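Local coordinates for CBS domain containing membrane protein (Sphaerobacter thermophilus, PDB 4ESY) that is of unknown function but carries at its C-terminus a pair of CBS domains, the part crystallised here, which probably senses adenosine-containing ligands as in related proteins, at residues B[15-21]-B[119-125]; B[40-44]-B[65-70]. All coordinates share one frame. Residues are numbered along the deposited sequence.

Interaction 1: residues B[15-21]-B[119-125]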
loop_
_atom_site.group_PDB
_atom_site.type_symbol
_atom_site.label_atom_id
_atom_site.label_comp_id
_atom_site.label_asym_id
_atom_site.label_seq_id
_atom_site.Cartn_x
_atom_site.Cartn_y
_atom_site.Cartn_z
ATOM N N ILE B 15 -5.580 -5.648 21.691
ATOM C CA ILE B 15 -4.985 -5.637 20.353
ATOM C C ILE B 15 -3.509 -5.259 20.420
ATOM O O ILE B 15 -2.701 -5.873 19.743
ATOM C CB ILE B 15 -5.799 -4.722 19.405
ATOM C CG1 ILE B 15 -7.063 -5.462 19.024
ATOM C CG2 ILE B 15 -5.005 -4.292 18.167
ATOM C CD1 ILE B 15 -8.067 -4.649 18.229
ATOM N N ARG B 16 -3.140 -4.309 21.287
ATOM C CA ARG B 16 -1.717 -3.956 21.418
ATOM C C ARG B 16 -0.831 -5.092 21.954
ATOM O O ARG B 16 0.390 -5.068 21.769
ATOM C CB ARG B 16 -1.516 -2.744 22.313
ATOM C CG ARG B 16 -1.967 -1.437 21.709
ATOM C CD ARG B 16 -1.706 -0.338 22.711
ATOM N NE ARG B 16 -0.303 -0.328 23.136
ATOM C CZ ARG B 16 0.657 0.404 22.567
ATOM N NH1 ARG B 16 1.900 0.357 23.039
ATOM N NH2 ARG B 16 0.372 1.187 21.531
ATOM N N GLN B 17 -1.439 -6.082 22.594
ATOM C CA GLN B 17 -0.667 -7.161 23.197
ATOM C C GLN B 17 -0.516 -8.367 22.295
ATOM O O GLN B 17 0.210 -9.285 22.624
ATOM C CB GLN B 17 -1.257 -7.587 24.545
ATOM C CG GLN B 17 -1.144 -6.487 25.610
ATOM C CD GLN B 17 0.284 -5.936 25.754
ATOM O OE1 GLN B 17 0.506 -4.730 25.664
ATOM N NE2 GLN B 17 1.253 -6.826 25.983
ATOM N N VAL B 18 -1.195 -8.365 21.154
ATOM C CA VAL B 18 -1.016 -9.424 20.150
ATOM C C VAL B 18 0.451 -9.548 19.693
ATOM O O VAL B 18 1.083 -8.559 19.347
ATOM C CB VAL B 18 -1.897 -9.105 18.934
ATOM C CG1 VAL B 18 -1.593 -10.043 17.742
ATOM C CG2 VAL B 18 -3.396 -9.116 19.341
ATOM N N PRO B 19 1.017 -10.762 19.698
ATOM C CA PRO B 19 2.426 -10.769 19.256
ATOM C C PRO B 19 2.524 -10.616 17.745
ATOM O O PRO B 19 1.650 -11.089 17.014
ATOM C CB PRO B 19 2.963 -12.137 19.709
ATOM C CG PRO B 19 1.729 -12.988 19.924
ATOM C CD PRO B 19 0.591 -12.044 20.279
ATOM N N ILE B 20 3.571 -9.926 17.307
ATOM C CA ILE B 20 3.856 -9.748 15.885
ATOM C C ILE B 20 3.697 -11.006 15.055
ATOM O O ILE B 20 3.080 -10.972 13.995
ATOM C CB ILE B 20 5.280 -9.174 15.643
ATOM C CG1 ILE B 20 5.300 -7.714 16.040
ATOM C CG2 ILE B 20 5.637 -9.233 14.164
ATOM C CD1 ILE B 20 4.185 -6.980 15.354
ATOM N N ARG B 21 4.239 -12.118 15.530
ATOM C CA ARG B 21 4.205 -13.338 14.719
ATOM C C ARG B 21 2.765 -13.730 14.322
ATOM O O ARG B 21 2.563 -14.399 13.315
ATOM C CB ARG B 21 4.965 -14.499 15.385
ATOM C CG ARG B 21 4.077 -15.552 16.035
ATOM C CD ARG B 21 4.847 -16.432 17.012
ATOM N NE ARG B 21 4.653 -15.959 18.380
ATOM C CZ ARG B 21 5.639 -15.711 19.235
ATOM N NH1 ARG B 21 6.905 -15.910 18.869
ATOM N NH2 ARG B 21 5.354 -15.266 20.456
ATOM N N ALA B 119 11.383 -8.321 16.457
ATOM C CA ALA B 119 11.404 -9.778 16.646
ATOM C C ALA B 119 9.954 -10.275 16.698
ATOM O O ALA B 119 9.061 -9.521 17.068
ATOM C CB ALA B 119 12.170 -10.145 17.932
ATOM N N PRO B 120 9.697 -11.526 16.279
ATOM C CA PRO B 120 8.305 -12.003 16.193
ATOM C C PRO B 120 7.560 -12.103 17.545
ATOM O O PRO B 120 6.317 -12.141 17.605
ATOM C CB PRO B 120 8.458 -13.384 15.535
ATOM C CG PRO B 120 9.859 -13.795 15.823
ATOM C CD PRO B 120 10.648 -12.525 15.749
ATOM N N GLU B 121 8.320 -12.137 18.637
ATOM C CA GLU B 121 7.702 -12.176 19.943
ATOM C C GLU B 121 7.356 -10.784 20.482
ATOM O O GLU B 121 6.765 -10.688 21.531
ATOM C CB GLU B 121 8.604 -12.923 20.949
ATOM C CG GLU B 121 9.832 -12.127 21.383
ATOM C CD GLU B 121 11.060 -12.298 20.467
ATOM O OE1 GLU B 121 10.921 -12.728 19.291
ATOM O OE2 GLU B 121 12.185 -11.987 20.936
ATOM N N ASP B 122 7.752 -9.713 19.792
ATOM C CA ASP B 122 7.371 -8.345 20.195
ATOM C C ASP B 122 5.855 -8.101 19.979
ATOM O O ASP B 122 5.207 -8.747 19.155
ATOM C CB ASP B 122 8.135 -7.283 19.368
ATOM C CG ASP B 122 9.661 -7.236 19.647
ATOM O OD1 ASP B 122 10.096 -7.632 20.760
ATOM O OD2 ASP B 122 10.417 -6.751 18.737
ATOM N N SER B 123 5.296 -7.121 20.664
ATOM C CA SER B 123 3.868 -6.883 20.545
ATOM C C SER B 123 3.528 -5.925 19.411
ATOM O O SER B 123 4.314 -5.067 19.020
ATOM C CB SER B 123 3.312 -6.326 21.864
ATOM O OG SER B 123 3.767 -5.012 22.027
ATOM N N VAL B 124 2.308 -6.045 18.921
ATOM C CA VAL B 124 1.767 -5.073 17.977
ATOM C C VAL B 124 1.937 -3.620 18.484
ATOM O O VAL B 124 2.402 -2.749 17.736
ATOM C CB VAL B 124 0.278 -5.406 17.659
ATOM C CG1 VAL B 124 -0.469 -4.189 17.134
ATOM C CG2 VAL B 124 0.196 -6.592 16.686
ATOM N N GLY B 125 1.591 -3.375 19.751
ATOM C CA GLY B 125 1.706 -2.048 20.329
ATOM C C GLY B 125 3.118 -1.501 20.196
ATOM O O GLY B 125 3.341 -0.358 19.811
HETATM O O HOH W 1 2.419 -3.298 24.010
#

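Interaction 2: residues B[40-44]-B[65-70]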
loop_
_atom_site.group_PDB
_atom_site.type_symbol
_atom_site.label_atom_id
_atom_site.label_comp_id
_atom_site.label_asym_id
_atom_site.label_seq_id
_atom_site.Cartn_x
_atom_site.Cartn_y
_atom_site.Cartn_z
ATOM N N VAL B 40 14.702 -9.081 -9.535
ATOM C CA VAL B 40 13.914 -8.557 -8.414
ATOM C C VAL B 40 12.479 -8.188 -8.874
ATOM O O VAL B 40 11.507 -8.507 -8.189
ATOM C CB VAL B 40 14.575 -7.319 -7.794
ATOM C CG1 VAL B 40 13.630 -6.631 -6.771
ATOM C CG2 VAL B 40 15.962 -7.701 -7.180
ATOM N N ALA B 41 12.378 -7.504 -10.005
ATOM C CA ALA B 41 11.069 -7.096 -10.539
ATOM C C ALA B 41 10.214 -8.331 -10.793
ATOM O O ALA B 41 9.065 -8.406 -10.354
ATOM C CB ALA B 41 11.202 -6.238 -11.816
ATOM N N LYS B 42 10.813 -9.305 -11.477
ATOM C CA LYS B 42 10.159 -10.561 -11.772
ATOM C C LYS B 42 9.632 -11.284 -10.521
ATOM O O LYS B 42 8.496 -11.747 -10.504
ATOM C CB LYS B 42 11.094 -11.489 -12.538
ATOM C CG LYS B 42 10.390 -12.764 -12.976
ATOM C CD LYS B 42 11.283 -13.669 -13.825
ATOM C CE LYS B 42 10.528 -14.930 -14.244
ATOM N NZ LYS B 42 11.469 -15.989 -14.682
ATOM N N THR B 43 10.472 -11.388 -9.499
ATOM C CA THR B 43 10.099 -11.973 -8.216
ATOM C C THR B 43 8.917 -11.249 -7.591
ATOM O O THR B 43 7.928 -11.881 -7.205
ATOM C CB THR B 43 11.288 -11.936 -7.239
ATOM O OG1 THR B 43 12.370 -12.657 -7.820
ATOM C CG2 THR B 43 10.920 -12.572 -5.914
HETATM N N MSE B 44 8.989 -9.931 -7.544
HETATM C CA MSE B 44 7.944 -9.113 -6.883
HETATM C C MSE B 44 6.604 -9.205 -7.596
HETATM O O MSE B 44 5.545 -9.283 -6.961
HETATM C CB MSE B 44 8.356 -7.633 -6.824
HETATM C CG MSE B 44 9.483 -7.285 -5.802
HETATM SE SE MSE B 44 9.872 -5.349 -6.067
HETATM C CE MSE B 44 10.783 -5.044 -4.404
ATOM N N ILE B 65 14.074 -3.536 -0.071
ATOM C CA ILE B 65 13.942 -2.918 -1.391
ATOM C C ILE B 65 12.453 -2.863 -1.722
ATOM O O ILE B 65 11.700 -3.787 -1.371
ATOM C CB ILE B 65 14.761 -3.734 -2.451
ATOM C CG1 ILE B 65 14.836 -3.035 -3.827
ATOM C CG2 ILE B 65 14.217 -5.150 -2.593
ATOM C CD1 ILE B 65 15.794 -3.810 -4.851
ATOM N N THR B 66 12.043 -1.764 -2.356
ATOM C CA THR B 66 10.658 -1.548 -2.761
ATOM C C THR B 66 10.616 -1.102 -4.217
ATOM O O THR B 66 11.672 -0.781 -4.827
ATOM C CB THR B 66 10.032 -0.371 -2.012
ATOM O OG1 THR B 66 10.749 0.821 -2.379
ATOM C CG2 THR B 66 10.082 -0.580 -0.499
ATOM N N GLU B 67 9.410 -1.059 -4.772
ATOM C CA GLU B 67 9.260 -0.636 -6.166
ATOM C C GLU B 67 9.850 0.750 -6.390
ATOM O O GLU B 67 10.498 0.969 -7.409
ATOM C CB GLU B 67 7.801 -0.660 -6.589
ATOM C CG GLU B 67 7.143 -2.042 -6.438
ATOM C CD GLU B 67 5.603 -1.960 -6.424
ATOM O OE1 GLU B 67 5.046 -0.913 -6.026
ATOM O OE2 GLU B 67 4.946 -2.955 -6.813
ATOM N N SER B 68 9.664 1.656 -5.421
ATOM C CA SER B 68 10.074 3.033 -5.595
ATOM C C SER B 68 11.592 3.137 -5.636
ATOM O O SER B 68 12.136 4.060 -6.245
ATOM C CB SER B 68 9.505 3.929 -4.471
ATOM O OG SER B 68 9.897 3.431 -3.204
ATOM N N ASP B 69 12.272 2.168 -5.023
ATOM C CA ASP B 69 13.735 2.170 -5.045
ATOM C C ASP B 69 14.317 2.075 -6.447
ATOM O O ASP B 69 15.421 2.544 -6.683
ATOM C CB ASP B 69 14.324 1.042 -4.183
ATOM C CG ASP B 69 14.128 1.280 -2.693
ATOM O OD1 ASP B 69 14.161 2.464 -2.242
ATOM O OD2 ASP B 69 13.919 0.266 -1.975
ATOM N N PHE B 70 13.586 1.452 -7.370
ATOM C CA PHE B 70 14.052 1.352 -8.759
ATOM C C PHE B 70 14.337 2.756 -9.314
ATOM O O PHE B 70 15.262 2.941 -10.091
ATOM C CB PHE B 70 12.999 0.629 -9.612
ATOM C CG PHE B 70 13.025 -0.851 -9.490
ATOM C CD1 PHE B 70 13.257 -1.634 -10.616
ATOM C CD2 PHE B 70 12.833 -1.481 -8.238
ATOM C CE1 PHE B 70 13.291 -3.034 -10.535
ATOM C CE2 PHE B 70 12.860 -2.895 -8.140
ATOM C CZ PHE B 70 13.081 -3.665 -9.291
#

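Interaction 1: residues B[15-21]-B[119-125]
At the end of helix 2-17, Arg16 O accepts a hydrogen bond from Gly125 N (2.9 Å), while the Arg16 guanidinium lies over Gly125 CA and reaches on to a salt bridge with Asp129. The side chain of Gln17 stays on the solvent side, where one water joins Gln17 OE1 and Ser123 OG, 2.9 Å from each. Val18 O then receives Val124 N at 2.8 Å, and Pro19, which has no amide hydrogen to give, pairs with Ser123 in a single beta bridge, with Pro19 CA 3.4 Å from Asp122 O, a CA-H...O contact. Beyond it the direction of donation reverses: Ile20 N bonds Asp122 O (2.7 Å) and Arg21 N bonds Pro120 O (2.9 Å), both carbonyls from the type I turn Ala119-Asp122. Ser123 is the N-cap of helix 124-134, and the four backbone bonds fasten residues 16-21 along the approach to that helix and its first turn. Ile20 and Pro120 rest on Val141 of strand 138-143, and Val124 packs on Ile23 and Leu160.

Interaction 2: residues B[40-44]-B[65-70]
Apolar packing makes up this buried contact, in which helix 37-46 presents Val40, Ala41 and Met44 to the chain leaving strand 61-64. Val40 CG1 sits 4.0 Å from Ile65 CD1 and 3.9 Å from Phe70 CZ, at the edge of the ring; Ala41 CB lies 4.0 Å from Phe70 CE1. Met44, a selenomethionine, extends its side chain so that Met44 CE comes within 3.9 Å of Ile65 CG2 and 3.4 Å of Ile65 O, with Met44 SE 4.4 Å from Phe70 CE2. Phe70 also meets Phe77 edge-to-face. Both segments belong to the first CBS domain of the pair, and the contact packs its first helix against the turn that follows its last strand, in the beta-alpha-beta-beta-alpha order of this fold. Polar bonds order the turn itself: Thr66 N donates to Asp69 OD2 (2.8 Å), and Thr66 OG1 and Ser68 OG share a hydrogen bond of 2.9 Å. The turn carries a Thr-x-x-Asp sequence that in many CBS domains contributes to nucleotide binding, and may do so here. Among the charged groups, Asp69 forms a salt bridge with Arg72, and Glu67 forms one with a basic side chain of the neighbouring subunit.

The two contacts lie on opposite sides of the chain's centre, their own centres 28 Å apart and their nearest atoms about 17 Å apart, so they do not touch. In sequence, residues 15-21 come first, both segments of interaction 2 follow, and residues 119-125 come last. Interaction 2 is internal to the first CBS domain, joining helix 37-46 to the turn after the sheet of strands 31-32, 53-55 and 61-64. Interaction 1 instead carries the end of helix 2-17 and the residues after it over to the second CBS domain, at helix 124-134 beside the hairpin 138-152. The chain thus meets the second CBS motif at residues 15-21, before it forms strand 31-32 and helix 37-46 of the first, a crossing that ties the two together.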